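Local coordinates for TraM protein (Plasmid R64, PDB 3WZ3) that is probably an inner-membrane component of the plasmid's type IVB secretion (conjugative transfer) machinery, represented here by a periplasmic fragment, at residues A21-I33 against I57-A70. Residues are numbered along the deposited sequence; the frame is centred on the assembly and turned at random.
Sequences AFNLDFVHYRSQI and ILETIKKEKMNLTA
Tyr29 holds CG between its own backbone N and carbonyl carbon (chi1 70°), and this rotation swings the ring against helix 57-64, where CG2 of Ile61 sits over one face, offset toward the rim, in a CH-pi contact 4.0 Å from the ring centroid. CG of Arg30 covers the opposite face. Leu58 CD2 meets the ring obliquely and also touches Ile33 CD1 at 3.7 Å, while the other branch of Ile61 reaches Leu24, crossing it at about a right angle. The phenol OH lies against CB and CG of Lys62 and shares a water with Leu58 O, whose bond to it is weak.

Asn67, with CG beside its backbone N (chi1 -68°), carries its amide back to the loop before helix 29-35: OD1 accepts from Phe26 N at 2.7 Å, and the same oxygen lies at the edge of the Phe26 ring. Lys65 O approaches one face of that ring, Val27 CG2 the other; a second water ties Phe26 O to Ile61 O.

The setting is consistent with an NTF2-like fold, as the family suggests: helices packed over a curved antiparallel sheet. Strand 67-82 is outermost within the chain, and where its neighbour 88-101 pairs with Asn67 and Thr69, the loop takes the other side through an antiparallel hydrogen-bonded pair, Leu24 with Leu68, closed by Leu24 N to Leu68 O and Leu68 N to Leu24 O, both 2.9 Å.

Farther along, the Asn23 amide grips Ala70 in both directions: OD1 accepts from Ala70 N at 3.0 Å from well above the carbonyl plane, whereas ND2 gives to Ala70 O nearly within the amide plane and also to Ala19 O. Phe22 CB packs on Ala70 CB at 3.6 Å, and Leu68 CD2 lies at the edge of the Phe22 ring, which meets Tyr48 edge-to-face.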
ATOM      1  N   ALA A  21       1.048   3.476  -3.814  1.00  6.61           N
ATOM      2  CA  ALA A  21       0.260   2.358  -4.292  1.00  6.38           C
ATOM      3  C   ALA A  21      -1.075   2.777  -4.892  1.00  8.30           C
ATOM      4  O   ALA A  21      -1.569   2.136  -5.819  1.00  6.93           O
ATOM      5  CB  ALA A  21       0.028   1.365  -3.160  1.00  8.76           C
ATOM      6  N   PHE A  22      -1.663   3.848  -4.361  1.00  7.07           N
ATOM      7  CA  PHE A  22      -3.029   4.191  -4.728  1.00  5.37           C
ATOM      8  C   PHE A  22      -3.193   5.553  -5.392  1.00  6.24           C
ATOM      9  O   PHE A  22      -4.298   6.044  -5.535  1.00  6.41           O
ATOM     10  CB  PHE A  22      -3.969   4.005  -3.530  1.00  5.76           C
ATOM     11  CG  PHE A  22      -4.068   2.576  -3.086  1.00  5.30           C
ATOM     12  CD1 PHE A  22      -4.660   1.626  -3.898  1.00  7.62           C
ATOM     13  CD2 PHE A  22      -3.537   2.183  -1.880  1.00  8.85           C
ATOM     14  CE1 PHE A  22      -4.721   0.288  -3.499  1.00  8.40           C
ATOM     15  CE2 PHE A  22      -3.601   0.858  -1.471  1.00 11.84           C
ATOM     16  CZ  PHE A  22      -4.197  -0.091  -2.288  1.00 11.42           C
ATOM     17  N   ASN A  23      -2.082   6.116  -5.859  1.00  6.53           N
ATOM     18  CA  ASN A  23      -2.101   7.246  -6.786  1.00  6.79           C
ATOM     19  C   ASN A  23      -1.522   6.820  -8.122  1.00  7.26           C
ATOM     20  O   ASN A  23      -0.314   6.761  -8.292  1.00  9.65           O
ATOM     21  CB  ASN A  23      -1.380   8.445  -6.183  1.00  6.74           C
ATOM     22  CG  ASN A  23      -2.192   9.075  -5.062  1.00  8.15           C
ATOM     23  OD1 ASN A  23      -3.082   9.886  -5.313  1.00  8.19           O
ATOM     24  ND2 ASN A  23      -1.911   8.684  -3.829  1.00  7.71           N
ATOM     25  N   LEU A  24      -2.416   6.493  -9.047  1.00  7.03           N
ATOM     26  CA  LEU A  24      -2.046   5.847 -10.297  1.00  6.41           C
ATOM     27  C   LEU A  24      -2.551   6.654 -11.478  1.00  9.09           C
ATOM     28  O   LEU A  24      -3.657   7.214 -11.461  1.00  9.17           O
ATOM     29  CB  LEU A  24      -2.644   4.444 -10.360  1.00  6.59           C
ATOM     30  CG  LEU A  24      -2.213   3.470  -9.259  1.00  8.02           C
ATOM     31  CD1 LEU A  24      -3.004   2.176  -9.423  1.00  6.69           C
ATOM     32  CD2 LEU A  24      -0.702   3.199  -9.253  1.00  9.49           C
ATOM     33  N   ASP A  25      -1.729   6.685 -12.516  1.00  8.29           N
ATOM     34  CA  ASP A  25      -2.021   7.458 -13.716  1.00  9.19           C
ATOM     35  C   ASP A  25      -2.583   6.549 -14.812  1.00  7.50           C
ATOM     36  O   ASP A  25      -2.093   5.435 -15.004  1.00  8.12           O
ATOM     37  CB  ASP A  25      -0.717   8.077 -14.195  1.00  9.39           C
ATOM     38  CG  ASP A  25      -0.894   8.932 -15.411  1.00 11.40           C
ATOM     39  OD1 ASP A  25      -0.765   8.391 -16.526  1.00 10.37           O
ATOM     40  OD2 ASP A  25      -1.137  10.149 -15.243  1.00 17.87           O
ATOM     41  N   PHE A  26      -3.586   7.021 -15.561  1.00  9.45           N
ATOM     42  CA  PHE A  26      -4.220   6.131 -16.544  1.00  9.44           C
ATOM     43  C   PHE A  26      -3.292   5.670 -17.673  1.00 10.02           C
ATOM     44  O   PHE A  26      -3.550   4.639 -18.297  1.00 12.19           O
ATOM     45  CB  PHE A  26      -5.530   6.701 -17.106  1.00 12.95           C
ATOM     46  CG  PHE A  26      -5.344   7.741 -18.176  1.00 14.63           C
ATOM     47  CD1 PHE A  26      -5.130   9.070 -17.842  1.00 19.45           C
ATOM     48  CD2 PHE A  26      -5.418   7.399 -19.514  1.00 18.02           C
ATOM     49  CE1 PHE A  26      -4.971  10.041 -18.831  1.00 24.22           C
ATOM     50  CE2 PHE A  26      -5.266   8.360 -20.498  1.00 15.33           C
ATOM     51  CZ  PHE A  26      -5.041   9.678 -20.155  1.00 21.84           C
ATOM     52  N   VAL A  27      -2.212   6.419 -17.910  1.00  8.55           N
ATOM     53  CA  VAL A  27      -1.223   6.017 -18.899  1.00  8.84           C
ATOM     54  C   VAL A  27      -0.130   5.142 -18.279  1.00  9.69           C
ATOM     55  O   VAL A  27       0.194   4.083 -18.817  1.00 12.64           O
ATOM     56  CB  VAL A  27      -0.590   7.243 -19.600  1.00  6.76           C
ATOM     57  CG1 VAL A  27       0.498   6.791 -20.587  1.00 11.72           C
ATOM     58  CG2 VAL A  27      -1.672   8.050 -20.334  1.00 11.27           C
ATOM     59  N   HIS A  28       0.415   5.566 -17.134  1.00  6.55           N
ATOM     60  CA  HIS A  28       1.617   4.944 -16.592  1.00  6.21           C
ATOM     61  C   HIS A  28       1.402   3.981 -15.437  1.00  7.53           C
ATOM     62  O   HIS A  28       2.370   3.523 -14.851  1.00  7.98           O
ATOM     63  CB  HIS A  28       2.614   6.042 -16.195  1.00  7.85           C
ATOM     64  CG  HIS A  28       2.960   6.935 -17.340  1.00  7.07           C
ATOM     65  ND1 HIS A  28       3.837   6.545 -18.334  1.00  8.22           N
ATOM     66  CD2 HIS A  28       2.510   8.164 -17.695  1.00  8.56           C
ATOM     67  CE1 HIS A  28       3.924   7.502 -19.237  1.00  8.16           C
ATOM     68  NE2 HIS A  28       3.129   8.493 -18.882  1.00  7.91           N
ATOM     69  N   TYR A  29       0.143   3.657 -15.144  1.00  7.50           N
ATOM     70  CA  TYR A  29      -0.153   2.817 -13.966  1.00  6.46           C
ATOM     71  C   TYR A  29       0.613   1.482 -13.898  1.00  8.73           C
ATOM     72  O   TYR A  29       1.040   1.065 -12.816  1.00  8.36           O
ATOM     73  CB  TYR A  29      -1.650   2.567 -13.828  1.00  8.03           C
ATOM     74  CG  TYR A  29      -2.239   1.653 -14.878  1.00 10.99           C
ATOM     75  CD1 TYR A  29      -2.596   2.142 -16.129  1.00  9.54           C
ATOM     76  CD2 TYR A  29      -2.463   0.310 -14.612  1.00 14.00           C
ATOM     77  CE1 TYR A  29      -3.157   1.307 -17.092  1.00 10.14           C
ATOM     78  CE2 TYR A  29      -3.015  -0.531 -15.568  1.00 14.94           C
ATOM     79  CZ  TYR A  29      -3.354  -0.029 -16.796  1.00 14.91           C
ATOM     80  OH  TYR A  29      -3.897  -0.870 -17.745  1.00 16.19           O
ATOM     81  N   ARG A  30       0.824   0.809 -15.025  1.00  9.58           N
ATOM     82  CA  ARG A  30       1.556  -0.471 -14.979  1.00  8.21           C
ATOM     83  C   ARG A  30       2.994  -0.297 -14.511  1.00  9.70           C
ATOM     84  O   ARG A  30       3.535  -1.119 -13.757  1.00 11.64           O
ATOM     85  CB  ARG A  30       1.556  -1.142 -16.339  1.00 12.81           C
ATOM     86  CG  ARG A  30       0.177  -1.480 -16.797  1.00 22.15           C
ATOM     87  CD  ARG A  30       0.190  -2.521 -17.890  1.00 25.68           C
ATOM     88  NE  ARG A  30      -1.173  -2.962 -18.159  1.00 31.29           N
ATOM     89  CZ  ARG A  30      -1.842  -3.836 -17.410  1.00 27.46           C
ATOM     90  NH1 ARG A  30      -3.085  -4.158 -17.739  1.00 32.43           N
ATOM     91  NH2 ARG A  30      -1.278  -4.387 -16.332  1.00 19.25           N
ATOM     92  N   SER A  31       3.627   0.781 -14.950  1.00  8.06           N
ATOM     93  CA  SER A  31       4.998   1.067 -14.587  1.00  8.50           C
ATOM     94  C   SER A  31       5.071   1.552 -13.130  1.00  8.98           C
ATOM     95  O   SER A  31       5.995   1.214 -12.386  1.00  9.11           O
ATOM     96  CB  SER A  31       5.578   2.128 -15.538  1.00 12.11           C
ATOM     97  OG  SER A  31       5.438   1.726 -16.899  1.00 17.03           O
ATOM     98  N   GLN A  32       4.074   2.324 -12.718  1.00  6.52           N
ATOM     99  CA  GLN A  32       4.004   2.734 -11.320  1.00  7.05           C
ATOM    100  C   GLN A  32       3.887   1.522 -10.419  1.00  8.10           C
ATOM    101  O   GLN A  32       4.594   1.417  -9.412  1.00  9.12           O
ATOM    102  CB  GLN A  32       2.836   3.688 -11.097  1.00  7.04           C
ATOM    103  CG  GLN A  32       3.033   5.074 -11.785  1.00  7.28           C
ATOM    104  CD  GLN A  32       1.760   5.896 -11.776  1.00  8.03           C
ATOM    105  OE1 GLN A  32       0.723   5.462 -12.288  1.00  8.90           O
ATOM    106  NE2 GLN A  32       1.820   7.099 -11.180  1.00  8.14           N
ATOM    107  N   ILE A  33       3.001   0.602 -10.784  1.00  7.84           N
ATOM    108  CA  ILE A  33       2.801  -0.605  -9.968  1.00  8.99           C
ATOM    109  C   ILE A  33       4.061  -1.471  -9.878  1.00  7.90           C
ATOM    110  O   ILE A  33       4.494  -1.842  -8.771  1.00  9.18           O
ATOM    111  CB  ILE A  33       1.595  -1.396 -10.489  1.00  7.48           C
ATOM    112  CG1 ILE A  33       0.310  -0.651 -10.145  1.00  8.16           C
ATOM    113  CG2 ILE A  33       1.590  -2.803  -9.897  1.00 10.33           C
ATOM    114  CD1 ILE A  33      -0.946  -1.121 -10.895  1.00  9.64           C
ATOM    115  N   ILE A  57     -10.112  -1.772  -9.876  1.00  8.56           N
ATOM    116  CA  ILE A  57      -9.318  -0.604 -10.267  1.00  8.23           C
ATOM    117  C   ILE A  57      -8.673  -0.692 -11.638  1.00 10.20           C
ATOM    118  O   ILE A  57      -8.815   0.226 -12.437  1.00  8.43           O
ATOM    119  CB  ILE A  57      -8.215  -0.330  -9.222  1.00  9.11           C
ATOM    120  CG1 ILE A  57      -8.840   0.005  -7.874  1.00 14.65           C
ATOM    121  CG2 ILE A  57      -7.251   0.758  -9.703  1.00  9.26           C
ATOM    122  CD1 ILE A  57      -9.734   1.189  -7.923  1.00 13.97           C
ATOM    123  N   LEU A  58      -7.947  -1.771 -11.907  1.00  7.87           N
ATOM    124  CA  LEU A  58      -7.155  -1.835 -13.126  1.00  8.99           C
ATOM    125  C   LEU A  58      -8.037  -1.829 -14.359  1.00 10.31           C
ATOM    126  O   LEU A  58      -7.722  -1.159 -15.333  1.00 10.81           O
ATOM    127  CB  LEU A  58      -6.249  -3.069 -13.121  1.00  9.71           C
ATOM    128  CG  LEU A  58      -5.204  -3.057 -12.009  1.00 13.30           C
ATOM    129  CD1 LEU A  58      -4.351  -4.305 -12.154  1.00 14.54           C
ATOM    130  CD2 LEU A  58      -4.374  -1.797 -12.097  1.00 17.99           C
ATOM    131  N   GLU A  59      -9.137  -2.573 -14.313  1.00 10.32           N
ATOM    132  CA  GLU A  59     -10.037  -2.605 -15.454  1.00 14.15           C
ATOM    133  C   GLU A  59     -10.676  -1.253 -15.679  1.00 11.06           C
ATOM    134  O   GLU A  59     -10.846  -0.832 -16.816  1.00 13.23           O
ATOM    135  CB  GLU A  59     -11.132  -3.659 -15.270  1.00 17.27           C
ATOM    136  CG  GLU A  59     -12.175  -3.605 -16.376  1.00 26.06           C
ATOM    137  CD  GLU A  59     -13.308  -4.593 -16.179  1.00 32.88           C
ATOM    138  OE1 GLU A  59     -13.076  -5.804 -16.384  1.00 40.38           O
ATOM    139  OE2 GLU A  59     -14.435  -4.155 -15.833  1.00 33.76           O
ATOM    140  N   THR A  60     -11.028  -0.556 -14.603  1.00  8.78           N
ATOM    141  CA  THR A  60     -11.654   0.758 -14.737  1.00  7.54           C
ATOM    142  C   THR A  60     -10.655   1.798 -15.247  1.00 11.27           C
ATOM    143  O   THR A  60     -10.983   2.614 -16.113  1.00 10.65           O
ATOM    144  CB  THR A  60     -12.282   1.227 -13.418  1.00 10.40           C
ATOM    145  OG1 THR A  60     -13.216   0.242 -12.959  1.00 14.15           O
ATOM    146  CG2 THR A  60     -13.013   2.567 -13.616  1.00 12.91           C
ATOM    147  N   ILE A  61      -9.434   1.775 -14.727  1.00  9.64           N
ATOM    148  CA  ILE A  61      -8.390   2.663 -15.221  1.00  9.27           C
ATOM    149  C   ILE A  61      -8.192   2.442 -16.715  1.00  9.87           C
ATOM    150  O   ILE A  61      -8.163   3.411 -17.490  1.00 13.24           O
ATOM    151  CB  ILE A  61      -7.064   2.457 -14.465  1.00  8.23           C
ATOM    152  CG1 ILE A  61      -7.170   3.028 -13.050  1.00 10.38           C
ATOM    153  CG2 ILE A  61      -5.928   3.158 -15.208  1.00 12.03           C
ATOM    154  CD1 ILE A  61      -5.901   2.831 -12.216  1.00 10.28           C
ATOM    155  N   LYS A  62      -8.075   1.186 -17.123  1.00 11.50           N
ATOM    156  CA  LYS A  62      -7.799   0.878 -18.531  1.00 14.16           C
ATOM    157  C   LYS A  62      -8.969   1.220 -19.445  1.00 15.74           C
ATOM    158  O   LYS A  62      -8.792   1.867 -20.480  1.00 19.29           O
ATOM    159  CB  LYS A  62      -7.436  -0.596 -18.704  1.00 17.17           C
ATOM    160  CG  LYS A  62      -7.147  -0.996 -20.147  1.00 22.53           C
ATOM    161  CD  LYS A  62      -6.865  -2.485 -20.236  1.00 26.00           C
ATOM    162  CE  LYS A  62      -6.545  -2.906 -21.663  1.00 35.86           C
ATOM    163  NZ  LYS A  62      -7.663  -2.575 -22.592  1.00 43.43           N
ATOM    164  N   LYS A  63     -10.162   0.788 -19.073  1.00 12.61           N
ATOM    165  CA  LYS A  63     -11.315   0.961 -19.951  1.00 14.78           C
ATOM    166  C   LYS A  63     -11.842   2.384 -19.980  1.00 15.92           C
ATOM    167  O   LYS A  63     -12.220   2.883 -21.047  1.00 16.08           O
ATOM    168  CB  LYS A  63     -12.422  -0.017 -19.570  1.00 18.90           C
ATOM    169  CG  LYS A  63     -12.103  -1.440 -19.987  1.00 24.78           C
ATOM    170  CD  LYS A  63     -13.136  -2.418 -19.460  1.00 28.71           C
ATOM    171  CE  LYS A  63     -14.546  -2.004 -19.849  1.00 34.66           C
ATOM    172  NZ  LYS A  63     -15.567  -2.895 -19.219  1.00 43.83           N
ATOM    173  N   GLU A  64     -11.856   3.045 -18.826  1.00 13.14           N
ATOM    174  CA  GLU A  64     -12.479   4.364 -18.714  1.00 11.82           C
ATOM    175  C   GLU A  64     -11.502   5.528 -18.675  1.00 13.01           C
ATOM    176  O   GLU A  64     -11.918   6.696 -18.605  1.00 12.91           O
ATOM    177  CB  GLU A  64     -13.414   4.424 -17.511  1.00 10.91           C
ATOM    178  CG  GLU A  64     -14.563   3.425 -17.607  1.00 15.79           C
ATOM    179  CD  GLU A  64     -15.659   3.689 -16.593  1.00 16.90           C
ATOM    180  OE1 GLU A  64     -16.093   4.853 -16.469  1.00 22.66           O
ATOM    181  OE2 GLU A  64     -16.083   2.735 -15.920  1.00 27.79           O
ATOM    182  N   LYS A  65     -10.211   5.210 -18.726  1.00 10.46           N
ATOM    183  CA  LYS A  65      -9.174   6.242 -18.813  1.00 11.51           C
ATOM    184  C   LYS A  65      -9.247   7.175 -17.617  1.00 12.40           C
ATOM    185  O   LYS A  65      -9.259   8.407 -17.746  1.00 15.20           O
ATOM    186  CB  LYS A  65      -9.289   7.032 -20.127  1.00 13.87           C
ATOM    187  CG  LYS A  65      -8.629   6.346 -21.307  1.00 22.79           C
ATOM    188  CD  LYS A  65      -9.192   4.962 -21.573  1.00 25.74           C
ATOM    189  CE  LYS A  65     -10.466   5.036 -22.406  1.00 24.23           C
ATOM    190  NZ  LYS A  65     -10.831   3.729 -23.048  1.00 24.11           N
HETATM  191  N   MSE A  66      -9.336   6.569 -16.442  1.00 11.82           N
HETATM  192  CA  MSE A  66      -9.424   7.317 -15.209  1.00 12.47           C
HETATM  193  C   MSE A  66      -8.148   7.159 -14.404  1.00  8.17           C
HETATM  194  O   MSE A  66      -7.485   6.118 -14.462  1.00 11.28           O
HETATM  195  CB  MSE A  66     -10.613   6.837 -14.377  1.00 15.40           C
HETATM  196  CG  MSE A  66     -11.980   7.171 -14.996  1.00 15.26           C
HETATM  197 SE   MSE A  66     -13.418   6.676 -13.769  1.00 27.77          SE
HETATM  198  CE  MSE A  66     -14.904   7.589 -14.636  1.00 21.69           C
ATOM    199  N   ASN A  67      -7.801   8.205 -13.673  1.00 10.51           N
ATOM    200  CA  ASN A  67      -6.709   8.119 -12.725  1.00  8.75           C
ATOM    201  C   ASN A  67      -7.272   7.655 -11.395  1.00  9.09           C
ATOM    202  O   ASN A  67      -8.456   7.839 -11.129  1.00 11.29           O
ATOM    203  CB  ASN A  67      -6.064   9.489 -12.533  1.00  8.84           C
ATOM    204  CG  ASN A  67      -5.328   9.972 -13.776  1.00 13.79           C
ATOM    205  OD1 ASN A  67      -4.933   9.184 -14.616  1.00 15.14           O
ATOM    206  ND2 ASN A  67      -5.121  11.278 -13.870  1.00 25.71           N
ATOM    207  N   LEU A  68      -6.428   7.053 -10.564  1.00  7.52           N
ATOM    208  CA  LEU A  68      -6.797   6.764  -9.181  1.00  7.22           C
ATOM    209  C   LEU A  68      -6.076   7.750  -8.288  1.00  7.59           C
ATOM    210  O   LEU A  68      -4.866   7.938  -8.426  1.00  7.85           O
ATOM    211  CB  LEU A  68      -6.375   5.353  -8.792  1.00  6.97           C
ATOM    212  CG  LEU A  68      -6.784   4.931  -7.374  1.00  7.10           C
ATOM    213  CD1 LEU A  68      -8.302   4.819  -7.241  1.00 10.21           C
ATOM    214  CD2 LEU A  68      -6.145   3.588  -7.019  1.00  8.52           C
ATOM    215  N   THR A  69      -6.817   8.387  -7.386  1.00  8.08           N
ATOM    216  CA  THR A  69      -6.242   9.307  -6.419  1.00  9.34           C
ATOM    217  C   THR A  69      -6.546   8.782  -5.026  1.00  8.56           C
ATOM    218  O   THR A  69      -7.563   8.136  -4.814  1.00  8.98           O
ATOM    219  CB  THR A  69      -6.815  10.721  -6.600  1.00 11.02           C
ATOM    220  OG1 THR A  69      -8.204  10.714  -6.265  1.00 14.79           O
ATOM    221  CG2 THR A  69      -6.659  11.160  -8.062  1.00 14.00           C
ATOM    222  N   ALA A  70      -5.653   9.040  -4.083  1.00  7.76           N
ATOM    223  CA  ALA A  70      -5.883   8.579  -2.718  1.00  7.71           C
ATOM    224  C   ALA A  70      -5.174   9.439  -1.707  1.00  7.76           C
ATOM    225  O   ALA A  70      -4.081   9.959  -1.972  1.00 10.00           O
ATOM    226  CB  ALA A  70      -5.410   7.127  -2.555  1.00  8.46           C
TER
HETATM  227  O   HOH W   1      -3.109  11.861 -16.108  1.00 27.20           O
HETATM  228  O   HOH W   2      -6.017   3.827 -19.303  1.00 20.95           O
HETATM  229  O   HOH W   3      -5.862  -2.807 -16.702  1.00 23.85           O